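Putative oxidoreductase (Thermus thermophilus, PDB 2ISM) probably works as an oxidoreductase, folded as a beta-propeller of six four-stranded sheets and carrying bound calcium in the crystal. Local coordinates at residues Leu80-His83 with Pro84-Gln88; Ala208-Pro211 with Lys212-Glu215; Leu273-Arg277 with Gly278-Val282; Gly339-Arg342 with Pro343-Arg347. All coordinates share one frame; numbering follows the deposited sequence.

Interaction 1. Residues Leu80-His83 with Pro84-Gln88; sequences LALH and PRFPQ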
loop_
_atom_site.group_PDB
_atom_site.type_symbol
_atom_site.label_atom_id
_atom_site.label_comp_id
_atom_site.label_asym_id
_atom_site.label_seq_id
_atom_site.Cartn_x
_atom_site.Cartn_y
_atom_site.Cartn_z
ATOM N N LEU B 80 12.966 19.040 -6.449
ATOM C CA LEU B 80 12.155 19.946 -5.635
ATOM C C LEU B 80 11.857 19.269 -4.296
ATOM O O LEU B 80 11.551 18.079 -4.263
ATOM C CB LEU B 80 10.836 20.241 -6.360
ATOM C CG LEU B 80 9.915 21.347 -5.848
ATOM C CD1 LEU B 80 10.521 22.707 -6.165
ATOM C CD2 LEU B 80 8.551 21.214 -6.511
ATOM N N ALA B 81 11.953 20.014 -3.197
ATOM C CA ALA B 81 11.659 19.436 -1.885
ATOM C C ALA B 81 11.335 20.498 -0.846
ATOM O O ALA B 81 11.990 21.536 -0.781
ATOM C CB ALA B 81 12.830 18.581 -1.405
ATOM N N LEU B 82 10.316 20.234 -0.033
ATOM C CA LEU B 82 9.923 21.177 1.009
ATOM C C LEU B 82 10.832 21.007 2.222
ATOM O O LEU B 82 11.329 19.909 2.484
ATOM C CB LEU B 82 8.470 20.927 1.443
ATOM C CG LEU B 82 7.368 20.914 0.382
ATOM C CD1 LEU B 82 6.037 20.595 1.048
ATOM C CD2 LEU B 82 7.297 22.261 -0.318
ATOM N N HIS B 83 11.050 22.095 2.956
ATOM C CA HIS B 83 11.872 22.051 4.161
ATOM C C HIS B 83 11.199 21.044 5.097
ATOM O O HIS B 83 9.977 20.962 5.140
ATOM C CB HIS B 83 11.912 23.439 4.812
ATOM C CG HIS B 83 12.846 23.541 5.977
ATOM N ND1 HIS B 83 12.623 22.888 7.171
ATOM C CD2 HIS B 83 14.007 24.220 6.131
ATOM C CE1 HIS B 83 13.607 23.162 8.010
ATOM N NE2 HIS B 83 14.460 23.968 7.403
ATOM N N PRO B 84 11.987 20.254 5.843
ATOM C CA PRO B 84 11.410 19.265 6.763
ATOM C C PRO B 84 10.376 19.835 7.738
ATOM O O PRO B 84 9.432 19.142 8.123
ATOM C CB PRO B 84 12.637 18.712 7.482
ATOM C CG PRO B 84 13.677 18.759 6.420
ATOM C CD PRO B 84 13.453 20.137 5.810
ATOM N N ARG B 85 10.557 21.091 8.137
ATOM C CA ARG B 85 9.636 21.739 9.070
ATOM C C ARG B 85 8.709 22.751 8.393
ATOM O O ARG B 85 8.274 23.726 9.006
ATOM C CB ARG B 85 10.423 22.417 10.197
ATOM C CG ARG B 85 11.284 21.445 10.998
ATOM C CD ARG B 85 11.764 22.041 12.314
ATOM N NE ARG B 85 12.684 23.162 12.137
ATOM C CZ ARG B 85 13.888 23.062 11.580
ATOM N NH1 ARG B 85 14.325 21.889 11.141
ATOM N NH2 ARG B 85 14.661 24.135 11.473
ATOM N N PHE B 86 8.413 22.506 7.123
ATOM C CA PHE B 86 7.522 23.362 6.339
ATOM C C PHE B 86 6.121 23.241 6.949
ATOM O O PHE B 86 5.695 22.146 7.305
ATOM C CB PHE B 86 7.511 22.859 4.891
ATOM C CG PHE B 86 6.727 23.718 3.945
ATOM C CD1 PHE B 86 7.330 24.798 3.304
ATOM C CD2 PHE B 86 5.391 23.442 3.681
ATOM C CE1 PHE B 86 6.610 25.589 2.408
ATOM C CE2 PHE B 86 4.662 24.229 2.788
ATOM C CZ PHE B 86 5.275 25.305 2.150
ATOM N N PRO B 87 5.370 24.359 7.067
ATOM C CA PRO B 87 5.707 25.736 6.697
ATOM C C PRO B 87 6.311 26.609 7.807
ATOM O O PRO B 87 6.569 27.793 7.579
ATOM C CB PRO B 87 4.365 26.277 6.214
ATOM C CG PRO B 87 3.422 25.661 7.184
ATOM C CD PRO B 87 3.923 24.225 7.296
ATOM N N GLN B 88 6.525 26.046 8.998
ATOM C CA GLN B 88 7.131 26.818 10.090
ATOM C C GLN B 88 8.403 27.442 9.540
ATOM O O GLN B 88 8.731 28.590 9.831
ATOM C CB GLN B 88 7.471 25.925 11.288
ATOM C CG GLN B 88 8.837 26.235 11.908
ATOM C CD GLN B 88 8.855 26.106 13.416
ATOM O OE1 GLN B 88 9.822 25.608 13.996
ATOM N NE2 GLN B 88 7.792 26.571 14.063
#
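His83 and Arg85 run side by side, pointing the same way, but their flat ends are turned nearly square to each other, with planes 87° apart. The CE1 corner of the imidazole points at one face of the guanidinium, near its rim, with His83 CE1 3.5 Å from Arg85 NH1. The ring's hydrogen bond across the turn is at ND1. With CG anti to the backbone N (chi1 -174°), the imidazole lies on the carbonyl side, alongside the following residues, where His83 ND1 accepts the Arg85 N-H in the ring plane at 2.9 Å and nearly straight. Pro84 CD lies over a face of the imidazole.

Leu82 meets Phe86 differently. Its CD2 stands almost on the ring normal, 4.2 Å from the Phe86 ring centroid, a CH-pi contact, while Pro87 CB rests over the opposite face. A backbone hydrogen bond from Phe86 N to His83 O, 3.0 Å, closes a type I beta turn.

The turn leaves strand 77-82 and leads toward strand 92-98. Arg85 is held by a salt bridge to Glu89, Phe86 meets His112 edge-to-face, and Leu82 packs on Val92 of strand 92-98 and on Leu45 of strand 44-48.

Interaction 2. Residues Ala208-Pro211 with Lys212-Glu215; sequences AWHP and KTGE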
loop_
_atom_site.group_PDB
_atom_site.type_symbol
_atom_site.label_atom_id
_atom_site.label_comp_id
_atom_site.label_asym_id
_atom_site.label_seq_id
_atom_site.Cartn_x
_atom_site.Cartn_y
_atom_site.Cartn_z
ATOM N N ALA B 208 15.475 7.229 -2.489
ATOM C CA ALA B 208 14.370 6.636 -1.747
ATOM C C ALA B 208 14.893 5.921 -0.507
ATOM O O ALA B 208 15.935 5.269 -0.551
ATOM C CB ALA B 208 13.610 5.667 -2.636
ATOM N N TRP B 209 14.175 6.052 0.602
ATOM C CA TRP B 209 14.581 5.408 1.851
ATOM C C TRP B 209 13.651 4.260 2.230
ATOM O O TRP B 209 12.429 4.393 2.182
ATOM C CB TRP B 209 14.619 6.442 2.982
ATOM C CG TRP B 209 15.797 7.375 2.911
ATOM C CD1 TRP B 209 17.034 7.179 3.459
ATOM C CD2 TRP B 209 15.854 8.637 2.231
ATOM N NE1 TRP B 209 17.859 8.242 3.162
ATOM C CE2 TRP B 209 17.161 9.147 2.411
ATOM C CE3 TRP B 209 14.930 9.382 1.489
ATOM C CZ2 TRP B 209 17.564 10.375 1.873
ATOM C CZ3 TRP B 209 15.332 10.605 0.953
ATOM C CH2 TRP B 209 16.640 11.087 1.150
ATOM N N HIS B 210 14.238 3.124 2.594
ATOM C CA HIS B 210 13.459 1.956 2.990
ATOM C C HIS B 210 12.745 2.321 4.294
ATOM O O HIS B 210 13.381 2.696 5.280
ATOM C CB HIS B 210 14.391 0.756 3.195
ATOM C CG HIS B 210 13.675 -0.552 3.315
ATOM N ND1 HIS B 210 12.905 -0.883 4.408
ATOM C CD2 HIS B 210 13.608 -1.610 2.472
ATOM C CE1 HIS B 210 12.393 -2.089 4.233
ATOM N NE2 HIS B 210 12.804 -2.551 3.067
ATOM N N PRO B 211 11.408 2.208 4.314
ATOM C CA PRO B 211 10.609 2.541 5.499
ATOM C C PRO B 211 10.962 1.815 6.799
ATOM O O PRO B 211 10.803 2.372 7.887
ATOM C CB PRO B 211 9.179 2.256 5.038
ATOM C CG PRO B 211 9.363 1.124 4.075
ATOM C CD PRO B 211 10.568 1.578 3.279
ATOM N N LYS B 212 11.449 0.588 6.690
ATOM C CA LYS B 212 11.789 -0.194 7.874
ATOM C C LYS B 212 13.213 0.026 8.380
ATOM O O LYS B 212 13.431 0.236 9.573
ATOM C CB LYS B 212 11.591 -1.687 7.586
ATOM C CG LYS B 212 10.220 -2.036 7.025
ATOM C CD LYS B 212 9.129 -1.901 8.078
ATOM C CE LYS B 212 7.921 -1.156 7.529
ATOM N NZ LYS B 212 6.780 -1.149 8.490
ATOM N N THR B 213 14.176 -0.013 7.466
ATOM C CA THR B 213 15.582 0.121 7.827
ATOM C C THR B 213 16.167 1.528 7.782
ATOM O O THR B 213 17.159 1.810 8.455
ATOM C CB THR B 213 16.445 -0.765 6.927
ATOM O OG1 THR B 213 16.381 -0.271 5.581
ATOM C CG2 THR B 213 15.940 -2.207 6.959
ATOM N N GLY B 214 15.574 2.405 6.981
ATOM C CA GLY B 214 16.093 3.757 6.875
ATOM C C GLY B 214 17.240 3.828 5.882
ATOM O O GLY B 214 17.864 4.874 5.707
ATOM N N GLU B 215 17.523 2.703 5.231
ATOM C CA GLU B 215 18.597 2.633 4.242
ATOM C C GLU B 215 18.246 3.440 2.996
ATOM O O GLU B 215 17.092 3.460 2.566
ATOM C CB GLU B 215 18.840 1.182 3.832
ATOM C CG GLU B 215 19.465 0.310 4.905
ATOM C CD GLU B 215 19.441 -1.155 4.519
ATOM O OE1 GLU B 215 18.329 -1.713 4.411
ATOM O OE2 GLU B 215 20.525 -1.741 4.316
HETATM O O HOH W 1 12.390 3.106 10.042
#
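His210 is tied to the returning chain by two backbone bonds: its N donates to Glu215 O at 2.9 Å, in the carbonyl plane, and its O accepts from Gly214 N at 2.8 Å. Gly214 takes a positive phi at the end of the bend.

Side chains make a second set of hydrogen bonds. His210 CG lies anti to its N (chi1 -168°), which tucks the imidazole inside the bend; there His210 ND1 accepts from Lys212 N at 3.1 Å, close to the ring plane, and more weakly from Thr213 N. Thr213 OG1 works both ways. It accepts from Glu215 N at 3.2 Å, an ST turn, and donates to Glu215 OE1 at 2.7 Å, using the lone pair that faces away from OE2.

The remaining contacts are van der Waals approaches and one carbonyl at a ring edge. Lys212 CB and CG lie against His210 CE1, CB at 3.5 Å, before the lysine chain bends away. Thr213 CG2 is over one face of the imidazole. Gly214 O approaches the edge of the indole in its plane, 3.3 Å from Trp209 CD1.

This bend links strands 208-209 and 216-220. Trp302 of strand 301-312 stacks on His210 and bonds to Glu215 OE1, Gly300 N bonds to Glu215 OE2, and Tyr149 of strand 148-151 meets Trp209 edge-to-face.

Interaction 3. Residues Leu273-Arg277 with Gly278-Val282; sequences LAFFR and GDLYV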
loop_
_atom_site.group_PDB
_atom_site.type_symbol
_atom_site.label_atom_id
_atom_site.label_comp_id
_atom_site.label_asym_id
_atom_site.label_seq_id
_atom_site.Cartn_x
_atom_site.Cartn_y
_atom_site.Cartn_z
ATOM N N LEU B 273 12.725 6.629 -7.863
ATOM C CA LEU B 273 12.230 5.351 -7.357
ATOM C C LEU B 273 11.596 5.613 -6.000
ATOM O O LEU B 273 11.876 6.634 -5.372
ATOM C CB LEU B 273 13.354 4.311 -7.232
ATOM C CG LEU B 273 14.783 4.639 -6.778
ATOM C CD1 LEU B 273 14.824 5.790 -5.798
ATOM C CD2 LEU B 273 15.386 3.376 -6.176
ATOM N N ALA B 274 10.734 4.709 -5.552
ATOM C CA ALA B 274 10.075 4.897 -4.266
ATOM C C ALA B 274 9.584 3.589 -3.677
ATOM O O ALA B 274 9.246 2.657 -4.407
ATOM C CB ALA B 274 8.902 5.859 -4.422
ATOM N N PHE B 275 9.550 3.527 -2.349
ATOM C CA PHE B 275 9.059 2.342 -1.658
ATOM C C PHE B 275 7.552 2.506 -1.517
ATOM O O PHE B 275 7.063 3.536 -1.055
ATOM C CB PHE B 275 9.744 2.204 -0.297
ATOM C CG PHE B 275 11.135 1.636 -0.387
ATOM C CD1 PHE B 275 11.332 0.262 -0.500
ATOM C CD2 PHE B 275 12.244 2.473 -0.402
ATOM C CE1 PHE B 275 12.615 -0.269 -0.630
ATOM C CE2 PHE B 275 13.533 1.954 -0.532
ATOM C CZ PHE B 275 13.718 0.581 -0.646
ATOM N N PHE B 276 6.823 1.483 -1.941
ATOM C CA PHE B 276 5.368 1.505 -1.926
ATOM C C PHE B 276 4.866 0.083 -1.700
ATOM O O PHE B 276 5.175 -0.822 -2.474
ATOM C CB PHE B 276 4.883 2.045 -3.281
ATOM C CG PHE B 276 3.390 2.148 -3.418
ATOM C CD1 PHE B 276 2.665 3.060 -2.658
ATOM C CD2 PHE B 276 2.716 1.372 -4.359
ATOM C CE1 PHE B 276 1.286 3.201 -2.835
ATOM C CE2 PHE B 276 1.340 1.504 -4.545
ATOM C CZ PHE B 276 0.624 2.422 -3.783
ATOM N N ARG B 277 4.115 -0.109 -0.623
ATOM C CA ARG B 277 3.557 -1.416 -0.282
ATOM C C ARG B 277 4.583 -2.539 -0.151
ATOM O O ARG B 277 4.371 -3.651 -0.640
ATOM C CB ARG B 277 2.479 -1.794 -1.303
ATOM C CG ARG B 277 1.337 -0.787 -1.312
ATOM C CD ARG B 277 0.229 -1.150 -2.276
ATOM N NE ARG B 277 -0.818 -0.132 -2.269
ATOM C CZ ARG B 277 -1.902 -0.169 -3.036
ATOM N NH1 ARG B 277 -2.085 -1.181 -3.872
ATOM N NH2 ARG B 277 -2.797 0.807 -2.971
ATOM N N GLY B 278 5.693 -2.241 0.518
ATOM C CA GLY B 278 6.726 -3.236 0.733
ATOM C C GLY B 278 7.623 -3.542 -0.450
ATOM O O GLY B 278 8.545 -4.349 -0.333
ATOM N N ASP B 279 7.363 -2.909 -1.588
ATOM C CA ASP B 279 8.176 -3.141 -2.774
ATOM C C ASP B 279 8.851 -1.853 -3.231
ATOM O O ASP B 279 8.446 -0.758 -2.845
ATOM C CB ASP B 279 7.313 -3.697 -3.912
ATOM C CG ASP B 279 6.667 -5.024 -3.557
ATOM O OD1 ASP B 279 7.396 -5.952 -3.145
ATOM O OD2 ASP B 279 5.431 -5.138 -3.696
ATOM N N LEU B 280 9.884 -1.996 -4.051
ATOM C CA LEU B 280 10.612 -0.843 -4.564
ATOM C C LEU B 280 10.177 -0.599 -6.002
ATOM O O LEU B 280 10.382 -1.450 -6.868
ATOM C CB LEU B 280 12.120 -1.107 -4.507
ATOM C CG LEU B 280 13.068 0.013 -4.950
ATOM C CD1 LEU B 280 12.664 1.329 -4.298
ATOM C CD2 LEU B 280 14.503 -0.358 -4.577
ATOM N N TYR B 281 9.566 0.556 -6.251
ATOM C CA TYR B 281 9.101 0.902 -7.591
ATOM C C TYR B 281 10.097 1.812 -8.289
ATOM O O TYR B 281 10.618 2.746 -7.683
ATOM C CB TYR B 281 7.739 1.587 -7.511
ATOM C CG TYR B 281 6.612 0.645 -7.160
ATOM C CD1 TYR B 281 5.631 0.323 -8.100
ATOM C CD2 TYR B 281 6.531 0.061 -5.896
ATOM C CE1 TYR B 281 4.598 -0.556 -7.794
ATOM C CE2 TYR B 281 5.501 -0.824 -5.579
ATOM C CZ TYR B 281 4.540 -1.126 -6.533
ATOM O OH TYR B 281 3.519 -1.994 -6.230
ATOM N N VAL B 282 10.350 1.544 -9.565
ATOM C CA VAL B 282 11.300 2.333 -10.334
ATOM C C VAL B 282 10.687 2.831 -11.638
ATOM O O VAL B 282 10.295 2.032 -12.487
ATOM C CB VAL B 282 12.563 1.506 -10.662
ATOM C CG1 VAL B 282 13.573 2.359 -11.429
ATOM C CG2 VAL B 282 13.178 0.980 -9.377
#
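Phe276 turns the edge of its ring into a face of Tyr281, a T-shaped pair with centroids 5.4 Å apart and planes at 77°. Between the rings, Phe276 CD2 comes to 3.8 Å of Tyr281 CE2. One face of the Phe276 ring is covered by Arg277 CG, centred over it, and Ala274 O lies at the edge of the tyrosine ring. Tyr281 OH has its partner outside the hairpin, in Arg292.

On the other face of the sheet, Leu280 CD1 sits over the middle of the Phe275 ring, 3.8 Å from the centroid and 8° off the normal. Leu280 can do this because its CG is anti to the backbone N (chi1 -178°), leaning the isobutyl group across to the partner strand. Its CD1 also touches Leu273 CD2 at 3.9 Å.

Four backbone bonds hold the ladder. Ala274 and Tyr281 exchange a pair, with Tyr281 N to Ala274 O at 2.8 Å; Phe276 and Asp279 form the other, with Phe276 N to Asp279 O at 2.9 Å.

Arg277 and Gly278, both with positive phi, make the corner: a beta hairpin with a two-residue loop, closed by a type I' turn, joining the first two strands of a four-stranded propeller blade.

Interaction 4. Residues Gly339-Arg342 with Pro343-Arg347; sequences GQVR and PGDDR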
loop_
_atom_site.group_PDB
_atom_site.type_symbol
_atom_site.label_atom_id
_atom_site.label_comp_id
_atom_site.label_asym_id
_atom_site.label_seq_id
_atom_site.Cartn_x
_atom_site.Cartn_y
_atom_site.Cartn_z
ATOM N N GLY B 339 10.909 11.487 -26.436
ATOM C CA GLY B 339 9.715 10.672 -26.531
ATOM C C GLY B 339 8.743 11.106 -27.608
ATOM O O GLY B 339 9.062 11.928 -28.469
ATOM N N GLN B 340 7.550 10.530 -27.562
ATOM C CA GLN B 340 6.504 10.858 -28.516
ATOM C C GLN B 340 5.467 11.679 -27.767
ATOM O O GLN B 340 4.863 11.199 -26.809
ATOM C CB GLN B 340 5.862 9.583 -29.058
ATOM C CG GLN B 340 6.845 8.619 -29.699
ATOM C CD GLN B 340 6.187 7.314 -30.108
ATOM O OE1 GLN B 340 5.672 6.573 -29.267
ATOM N NE2 GLN B 340 6.197 7.028 -31.407
ATOM N N VAL B 341 5.269 12.918 -28.198
ATOM C CA VAL B 341 4.310 13.795 -27.549
ATOM C C VAL B 341 2.902 13.592 -28.082
ATOM O O VAL B 341 2.670 13.615 -29.289
ATOM C CB VAL B 341 4.700 15.280 -27.728
ATOM C CG1 VAL B 341 3.690 16.172 -27.026
ATOM C CG2 VAL B 341 6.099 15.517 -27.173
ATOM N N ARG B 342 1.964 13.381 -27.166
ATOM C CA ARG B 342 0.569 13.187 -27.526
ATOM C C ARG B 342 -0.286 14.168 -26.728
ATOM O O ARG B 342 0.152 14.686 -25.703
ATOM C CB ARG B 342 0.138 11.746 -27.240
ATOM C CG ARG B 342 0.806 10.710 -28.135
ATOM C CD ARG B 342 -0.029 9.449 -28.188
ATOM N NE ARG B 342 -1.372 9.743 -28.679
ATOM C CZ ARG B 342 -2.411 8.923 -28.568
ATOM N NH1 ARG B 342 -3.593 9.283 -29.048
ATOM N NH2 ARG B 342 -2.270 7.748 -27.971
ATOM N N PRO B 343 -1.513 14.440 -27.199
ATOM C CA PRO B 343 -2.443 15.363 -26.543
ATOM C C PRO B 343 -2.550 15.211 -25.029
ATOM O O PRO B 343 -2.690 14.102 -24.514
ATOM C CB PRO B 343 -3.759 15.069 -27.250
ATOM C CG PRO B 343 -3.304 14.805 -28.640
ATOM C CD PRO B 343 -2.126 13.875 -28.413
ATOM N N GLY B 344 -2.491 16.339 -24.328
ATOM C CA GLY B 344 -2.581 16.341 -22.877
ATOM C C GLY B 344 -1.346 15.764 -22.209
ATOM O O GLY B 344 -1.288 15.652 -20.985
ATOM N N ASP B 345 -0.336 15.430 -23.013
ATOM C CA ASP B 345 0.879 14.839 -22.473
ATOM C C ASP B 345 1.621 15.470 -21.319
ATOM O O ASP B 345 1.633 16.687 -21.120
ATOM C CB ASP B 345 1.926 14.605 -23.543
ATOM C CG ASP B 345 2.187 13.143 -23.742
ATOM O OD1 ASP B 345 1.906 12.369 -22.796
ATOM O OD2 ASP B 345 2.667 12.757 -24.820
ATOM N N ASP B 346 2.294 14.580 -20.602
ATOM C CA ASP B 346 3.014 14.870 -19.387
ATOM C C ASP B 346 2.364 15.150 -18.065
ATOM O O ASP B 346 2.554 16.174 -17.394
ATOM C CB ASP B 346 4.122 15.890 -19.610
ATOM C CG ASP B 346 5.330 15.250 -20.278
ATOM O OD1 ASP B 346 5.196 14.052 -20.621
ATOM O OD2 ASP B 346 6.378 15.903 -20.467
ATOM N N ARG B 347 1.496 14.202 -17.768
ATOM C CA ARG B 347 0.607 14.245 -16.644
ATOM C C ARG B 347 1.184 13.752 -15.342
ATOM O O ARG B 347 2.240 13.109 -15.294
ATOM C CB ARG B 347 -0.506 13.257 -16.999
ATOM C CG ARG B 347 -1.071 13.335 -18.413
ATOM C CD ARG B 347 -2.022 12.155 -18.643
ATOM N NE ARG B 347 -2.997 12.406 -19.703
ATOM C CZ ARG B 347 -2.711 12.447 -20.998
ATOM N NH1 ARG B 347 -1.467 12.248 -21.410
ATOM N NH2 ARG B 347 -3.668 12.698 -21.879
#
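Asp345 reaches back across its turn to the backbone of Arg342, and its side chain is the one to follow. CB points toward the 339-342 segment but lies implausibly near Arg342 O in the model, so the local detail there is doubtful. The torsion modelled there (chi1 -114°) is away from the staggered positions and shares that doubt; as modelled, the carboxylate lies at Arg342 N. OD2 takes that N-H on its anti side, with the donor 35° out of the carboxylate plane; the modelled separation of Arg342 N and Asp345 OD2, 2.5 Å, is too short to be trusted in detail. OD2 also lies 3.4 Å from Val341 CA, with Val341 CG1 a little farther off.

The other oxygen, OD1, meets residues that follow in the chain. It accepts a weak bond from Asp346 N at 3.1 Å and lies at the edge of the Arg347 guanidinium, where Arg347 NH1 makes a long salt bridge to it at 3.6 Å. Arg347 is anchored further: Arg347 NH2 donates a hydrogen bond to Pro343 O, 3.1 Å, on a lone pair in the carbonyl plane, Gly344 O lies over one face of the guanidinium, and NE has a salt bridge to Glu25. The carboxylate thus lies between the Arg342 backbone and the Arg347 guanidinium, though each link is long or doubtful in detail.

The backbone follows a type II beta turn from Arg342 to Asp345, with Gly344 at the position of positive phi. The turn belongs to the loop before strand 348-351, the strand that pairs with N-terminal strand 23-27 in the antiparallel blade, built from both chain ends, by which this propeller closes its ring.

In the fold
Read from the N terminus, the four contacts follow in series, none nesting in or crossing another. Interactions 1, 2 and 3 each serve a different blade and close the same connection, from its first strand to its second: strands 77-82 to 92-98, 208-209 to 216-220, and 270-276 to 279-284. Interaction 4 closes a later loop, between strands 328-332 and 348-351, in the blade that N-terminal strand 23-27 completes. Interactions 2 and 3 touch: the Phe275 ring packs against the backbone of Trp209 and His210 and the ring of Pro211, and Ala208 against Leu273, joining two successive blades. Interactions 1 and 4 stand apart, their centres about 30 Å from each other.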